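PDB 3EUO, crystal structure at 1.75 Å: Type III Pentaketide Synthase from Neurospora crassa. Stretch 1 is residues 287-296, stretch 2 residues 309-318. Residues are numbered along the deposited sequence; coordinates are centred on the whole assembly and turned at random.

Stretch 1 (287-296) KPADFDWAMH
Stretch 2 309-318: AMGLTPEHMR

Two short segments can pack by pairing a few directional polar bonds with a set of apolar contacts, as in this pentaketide synthase. Stretch 1 is 3-10 at 288-290 and strand at 292-295. Both stretches run in the same sense, register passing from Pro288–Met310 (CA–CA 6.0 Å) to Trp293–Met317 (4.9 Å), and bury 579 Å², both sides summed. Met310, all m, curls its flexible thioether so that CE meets Pro288 CG at 3.5 Å. Gly311 leaves the helix with phi/psi 63/54, a positive phi that favours glycine. Extended Leu312 (-115/159; m, t) sets CD1 3.6 Å from the centroid of the Trp293 five-membered ring, almost on its normal, where the flat indole face accepts a methyl; the indole (chi1 -80°, chi2 76°) is held by its own NE1 bonding Pro288 O at 2.9 Å.

Within the 3-10 segment 314-316, His316 (chi1 -81°, chi2 78°) suits its place by bonding through both ring nitrogens: ND1 shares a 2.7 Å hydrogen bond with Thr313 OG1 (chi1 p), while NE2 donates to Ala289 O at 2.9 Å. Its backbone O accepts from Trp293 N, also at 2.9 Å. Met317 (-115/39; m, t, m) lays CG 3.5 Å from Trp293 CB, and its CA approaches Trp293 O at 3.3 Å. Finally Arg318 (p, t, t, -80°) closes a buried two-pronged salt bridge, its guanidinium edge matching the Asp292 carboxylate (chi1 -87°): NH1 to Asp292 OD1, 2.8 Å, and NH2 to Asp292 OD2, 2.9 Å.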

# COMPACT_ATOMS: atom_id res chain seq x y z
N LYS A 287 -12.83 -29.82 -14.62
CA LYS A 287 -13.29 -30.02 -13.25
C LYS A 287 -12.15 -29.77 -12.25
O LYS A 287 -10.99 -29.87 -12.63
CB LYS A 287 -13.91 -31.42 -13.08
CG LYS A 287 -12.92 -32.58 -13.16
CD LYS A 287 -13.58 -33.93 -12.87
CE LYS A 287 -12.62 -35.09 -13.09
NZ LYS A 287 -12.19 -35.19 -14.52
N PRO A 288 -12.49 -29.41 -10.99
CA PRO A 288 -11.47 -29.07 -9.98
C PRO A 288 -10.30 -30.06 -9.90
O PRO A 288 -9.14 -29.64 -9.88
CB PRO A 288 -12.27 -29.07 -8.68
CG PRO A 288 -13.64 -28.68 -9.10
CD PRO A 288 -13.86 -29.30 -10.45
N ALA A 289 -10.61 -31.35 -9.89
CA ALA A 289 -9.59 -32.40 -9.80
C ALA A 289 -8.67 -32.47 -11.02
O ALA A 289 -7.62 -33.11 -10.97
CB ALA A 289 -10.24 -33.76 -9.53
N ASP A 290 -9.06 -31.81 -12.12
CA ASP A 290 -8.23 -31.75 -13.33
C ASP A 290 -6.99 -30.87 -13.15
O ASP A 290 -6.03 -31.01 -13.90
CB ASP A 290 -9.03 -31.22 -14.53
CG ASP A 290 -10.12 -32.18 -15.01
OD1 ASP A 290 -10.04 -33.40 -14.71
OD2 ASP A 290 -11.05 -31.72 -15.70
N PHE A 291 -7.03 -29.96 -12.18
CA PHE A 291 -5.97 -28.96 -12.02
C PHE A 291 -5.03 -29.30 -10.88
O PHE A 291 -5.39 -30.07 -9.98
CB PHE A 291 -6.57 -27.57 -11.74
CG PHE A 291 -7.51 -27.09 -12.81
CD1 PHE A 291 -7.03 -26.32 -13.87
CD2 PHE A 291 -8.86 -27.40 -12.77
CE1 PHE A 291 -7.89 -25.87 -14.87
CE2 PHE A 291 -9.73 -26.95 -13.76
CZ PHE A 291 -9.24 -26.19 -14.82
N ASP A 292 -3.83 -28.72 -10.93
CA ASP A 292 -2.99 -28.61 -9.75
C ASP A 292 -3.44 -27.37 -9.00
O ASP A 292 -3.86 -26.40 -9.61
CB ASP A 292 -1.52 -28.51 -10.14
CG ASP A 292 -0.87 -29.88 -10.30
OD1 ASP A 292 -1.34 -30.86 -9.66
OD2 ASP A 292 0.11 -29.98 -11.07
N TRP A 293 -3.34 -27.42 -7.68
CA TRP A 293 -3.87 -26.36 -6.83
C TRP A 293 -2.78 -25.78 -5.95
O TRP A 293 -2.25 -26.44 -5.04
CB TRP A 293 -5.02 -26.90 -5.99
CG TRP A 293 -6.33 -26.98 -6.72
CD1 TRP A 293 -6.70 -27.91 -7.65
CD2 TRP A 293 -7.45 -26.11 -6.55
NE1 TRP A 293 -7.99 -27.66 -8.08
CE2 TRP A 293 -8.47 -26.56 -7.43
CE3 TRP A 293 -7.69 -24.98 -5.75
CZ2 TRP A 293 -9.71 -25.92 -7.52
CZ3 TRP A 293 -8.92 -24.35 -5.85
CH2 TRP A 293 -9.91 -24.82 -6.72
N ALA A 294 -2.41 -24.53 -6.23
CA ALA A 294 -1.46 -23.80 -5.42
C ALA A 294 -2.27 -23.01 -4.39
O ALA A 294 -2.62 -21.85 -4.62
CB ALA A 294 -0.62 -22.87 -6.29
N MET A 295 -2.58 -23.65 -3.26
CA MET A 295 -3.35 -23.00 -2.20
C MET A 295 -2.42 -22.35 -1.19
O MET A 295 -1.39 -22.92 -0.83
CB MET A 295 -4.22 -24.03 -1.47
CG MET A 295 -5.10 -23.46 -0.36
SD MET A 295 -6.54 -22.57 -0.98
CE MET A 295 -7.08 -23.75 -2.23
N HIS A 296 -2.78 -21.15 -0.72
CA HIS A 296 -2.09 -20.58 0.42
C HIS A 296 -2.53 -21.35 1.66
O HIS A 296 -3.73 -21.39 1.98
CB HIS A 296 -2.40 -19.09 0.61
CG HIS A 296 -1.79 -18.52 1.85
ND1 HIS A 296 -2.53 -18.09 2.93
CD2 HIS A 296 -0.49 -18.37 2.21
CE1 HIS A 296 -1.72 -17.67 3.88
NE2 HIS A 296 -0.48 -17.83 3.47
N ALA A 309 -14.32 -29.42 -0.11
CA ALA A 309 -15.18 -28.55 -0.92
C ALA A 309 -15.07 -28.82 -2.42
O ALA A 309 -16.09 -28.81 -3.12
CB ALA A 309 -14.87 -27.09 -0.64
N MET A 310 -13.86 -29.06 -2.90
CA MET A 310 -13.61 -29.19 -4.34
C MET A 310 -13.36 -30.63 -4.79
O MET A 310 -13.09 -30.88 -5.97
CB MET A 310 -12.44 -28.29 -4.79
CG MET A 310 -12.58 -26.78 -4.50
SD MET A 310 -14.14 -25.98 -4.97
CE MET A 310 -14.15 -26.13 -6.75
N GLY A 311 -13.46 -31.58 -3.87
CA GLY A 311 -13.20 -33.00 -4.17
C GLY A 311 -11.79 -33.29 -4.64
O GLY A 311 -11.59 -33.89 -5.70
N LEU A 312 -10.80 -32.87 -3.83
CA LEU A 312 -9.38 -33.00 -4.17
C LEU A 312 -8.65 -33.95 -3.22
O LEU A 312 -9.12 -34.23 -2.13
CB LEU A 312 -8.71 -31.61 -4.15
CG LEU A 312 -9.35 -30.50 -4.99
CD1 LEU A 312 -8.72 -29.14 -4.71
CD2 LEU A 312 -9.26 -30.83 -6.48
N THR A 313 -7.50 -34.46 -3.67
CA THR A 313 -6.58 -35.20 -2.80
C THR A 313 -5.53 -34.23 -2.27
O THR A 313 -5.35 -33.15 -2.83
CB THR A 313 -5.86 -36.35 -3.55
OG1 THR A 313 -4.95 -35.81 -4.52
CG2 THR A 313 -6.86 -37.29 -4.24
N PRO A 314 -4.82 -34.61 -1.19
CA PRO A 314 -3.73 -33.76 -0.70
C PRO A 314 -2.66 -33.54 -1.75
O PRO A 314 -2.01 -32.49 -1.76
CB PRO A 314 -3.14 -34.56 0.47
CG PRO A 314 -4.21 -35.49 0.88
CD PRO A 314 -4.97 -35.83 -0.36
N GLU A 315 -2.48 -34.52 -2.64
CA GLU A 315 -1.48 -34.45 -3.69
C GLU A 315 -1.79 -33.36 -4.72
O GLU A 315 -0.88 -32.85 -5.37
CB GLU A 315 -1.32 -35.81 -4.36
CG GLU A 315 -0.53 -36.82 -3.52
CD GLU A 315 -1.36 -37.46 -2.41
OE1 GLU A 315 -2.60 -37.42 -2.48
OE2 GLU A 315 -0.75 -38.00 -1.46
N HIS A 316 -3.07 -33.02 -4.84
CA HIS A 316 -3.49 -31.91 -5.70
C HIS A 316 -2.88 -30.59 -5.22
O HIS A 316 -2.60 -29.72 -6.03
CB HIS A 316 -5.01 -31.78 -5.74
CG HIS A 316 -5.67 -32.73 -6.68
ND1 HIS A 316 -5.87 -34.06 -6.38
CD2 HIS A 316 -6.18 -32.54 -7.92
CE1 HIS A 316 -6.47 -34.65 -7.40
NE2 HIS A 316 -6.67 -33.75 -8.35
N MET A 317 -2.69 -30.47 -3.91
CA MET A 317 -2.06 -29.30 -3.31
C MET A 317 -0.72 -29.66 -2.64
O MET A 317 -0.39 -29.11 -1.59
CB MET A 317 -2.98 -28.67 -2.27
CG MET A 317 -4.26 -28.06 -2.82
SD MET A 317 -5.40 -27.57 -1.50
CE MET A 317 -5.22 -28.90 -0.40
N ARG A 318 0.05 -30.56 -3.26
CA ARG A 318 1.29 -31.09 -2.68
C ARG A 318 2.34 -30.04 -2.27
O ARG A 318 3.00 -30.17 -1.24
CB ARG A 318 1.93 -32.12 -3.63
CG ARG A 318 2.30 -31.57 -5.00
CD ARG A 318 2.50 -32.69 -5.99
NE ARG A 318 2.66 -32.21 -7.36
CZ ARG A 318 1.65 -31.84 -8.15
NH1 ARG A 318 0.40 -31.87 -7.72
NH2 ARG A 318 1.90 -31.43 -9.39